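Side-chain contact in protein BCAM1869 (Burkholderia cenocepacia, PDB 4O2H), which is probably a transcriptional regulator linked to quorum sensing, an RsaM homolog of novel fold, and associates with copies of itself: residues Gly87-Ala92 / Ala130-Ala135. Numbering follows the deposited sequence.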
loop_
_atom_site.group_PDB
_atom_site.type_symbol
_atom_site.label_atom_id
_atom_site.label_comp_id
_atom_site.label_asym_id
_atom_site.label_seq_id
_atom_site.Cartn_x
_atom_site.Cartn_y
_atom_site.Cartn_z
ATOM N N GLY A 87 -21.705 -9.478 0.429
ATOM C CA GLY A 87 -21.338 -8.072 0.552
ATOM C C GLY A 87 -20.329 -7.889 1.676
ATOM O O GLY A 87 -20.103 -6.768 2.154
ATOM N N THR A 88 -19.686 -8.995 2.097
ATOM C CA THR A 88 -18.729 -8.922 3.189
ATOM C C THR A 88 -17.289 -8.684 2.680
ATOM O O THR A 88 -16.847 -9.301 1.712
ATOM C CB THR A 88 -18.838 -10.162 4.123
ATOM O OG1 THR A 88 -18.126 -9.869 5.319
ATOM C CG2 THR A 88 -18.265 -11.436 3.535
ATOM N N PHE A 89 -16.583 -7.783 3.351
ATOM C CA PHE A 89 -15.178 -7.485 3.113
ATOM C C PHE A 89 -14.350 -8.508 3.828
ATOM O O PHE A 89 -14.670 -8.854 4.963
ATOM C CB PHE A 89 -14.820 -6.090 3.600
ATOM C CG PHE A 89 -15.277 -5.012 2.656
ATOM C CD1 PHE A 89 -16.556 -4.480 2.753
ATOM C CD2 PHE A 89 -14.419 -4.506 1.691
ATOM C CE1 PHE A 89 -16.963 -3.450 1.909
ATOM C CE2 PHE A 89 -14.829 -3.472 0.850
ATOM C CZ PHE A 89 -16.088 -2.933 0.984
ATOM N N VAL A 90 -13.315 -9.025 3.150
ATOM C CA VAL A 90 -12.468 -10.106 3.611
ATOM C C VAL A 90 -10.995 -9.717 3.465
ATOM O O VAL A 90 -10.603 -9.230 2.408
ATOM C CB VAL A 90 -12.756 -11.431 2.797
ATOM C CG1 VAL A 90 -11.966 -12.627 3.344
ATOM C CG2 VAL A 90 -14.248 -11.766 2.704
ATOM N N ILE A 91 -10.171 -10.026 4.486
ATOM C CA ILE A 91 -8.716 -9.918 4.443
ATOM C C ILE A 91 -8.252 -11.126 3.676
ATOM O O ILE A 91 -8.429 -12.249 4.154
ATOM C CB ILE A 91 -8.044 -9.824 5.830
ATOM C CG1 ILE A 91 -8.613 -8.639 6.636
ATOM C CG2 ILE A 91 -6.495 -9.695 5.638
ATOM C CD1 ILE A 91 -7.936 -8.312 7.950
ATOM N N ALA A 92 -7.708 -10.912 2.472
ATOM C CA ALA A 92 -7.243 -11.968 1.588
ATOM C C ALA A 92 -6.130 -12.823 2.261
ATOM O O ALA A 92 -5.063 -12.312 2.621
ATOM C CB ALA A 92 -6.754 -11.358 0.280
ATOM N N ALA A 130 -15.732 -0.395 6.968
ATOM C CA ALA A 130 -16.446 0.896 6.846
ATOM C C ALA A 130 -15.514 1.991 6.269
ATOM O O ALA A 130 -15.899 2.669 5.320
ATOM C CB ALA A 130 -17.027 1.327 8.195
ATOM N N ALA A 131 -14.267 2.100 6.776
ATOM C CA ALA A 131 -13.346 3.129 6.273
ATOM C C ALA A 131 -12.777 2.806 4.874
ATOM O O ALA A 131 -12.529 3.722 4.095
ATOM C CB ALA A 131 -12.227 3.376 7.261
ATOM N N VAL A 132 -12.611 1.534 4.533
ATOM C CA VAL A 132 -12.160 1.152 3.193
ATOM C C VAL A 132 -13.227 1.538 2.148
ATOM O O VAL A 132 -12.903 2.244 1.185
ATOM C CB VAL A 132 -11.792 -0.350 3.132
ATOM C CG1 VAL A 132 -11.639 -0.869 1.693
ATOM C CG2 VAL A 132 -10.539 -0.618 3.963
ATOM N N ALA A 133 -14.492 1.153 2.368
ATOM C CA ALA A 133 -15.583 1.450 1.412
ATOM C C ALA A 133 -15.757 2.954 1.257
ATOM O O ALA A 133 -15.897 3.454 0.145
ATOM C CB ALA A 133 -16.876 0.810 1.873
ATOM N N SER A 134 -15.661 3.672 2.369
ATOM C CA SER A 134 -15.755 5.126 2.420
ATOM C C SER A 134 -14.684 5.769 1.538
ATOM O O SER A 134 -15.012 6.631 0.721
ATOM C CB SER A 134 -15.606 5.608 3.864
ATOM O OG SER A 134 -15.851 7.000 3.958
ATOM N N ALA A 135 -13.416 5.317 1.667
ATOM C CA ALA A 135 -12.317 5.873 0.875
ATOM C C ALA A 135 -12.517 5.567 -0.603
ATOM O O ALA A 135 -12.225 6.406 -1.443
ATOM C CB ALA A 135 -10.987 5.314 1.350
#
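Phe89 reaches across to helix 128-138 and rests its ring against two aliphatic side chains, Ala133 and Val132. All that passes between Gly87-Ala92 and Ala130-Ala135 is apolar packing; no hydrogen bond joins them. The closest approach is at the far end of the ring, where CZ of Phe89 lies 3.9 Å from CB of Ala133. Next to it, CE2 of Phe89 is 4.2 Å from CG1 of Val132, and both methyls meet the ring obliquely. The CA–CB bond of Phe89 already heads for the helix, and chi1 of -78°, with CG anti to the carbonyl carbon, sets how the ring hangs from it. The backbones stay well apart, with CA of Phe89 9.1 Å from CA of Ala133, and the ring spans much of that gap. Only about 102 Å² is buried, with Phe89 the sole contributor from Gly87-Ala92 against two helix residues. Trp128 and Pro129, at the start of the same helix, also touch Phe89, as does Leu82 on strand 74-83. Val132 continues inward onto Trp80, Thr61 and Ser38, so the helix packs across the four-stranded antiparallel sheet, and Phe89 extends that packing to 89-98, one of the sheet's two edge strands within this chain.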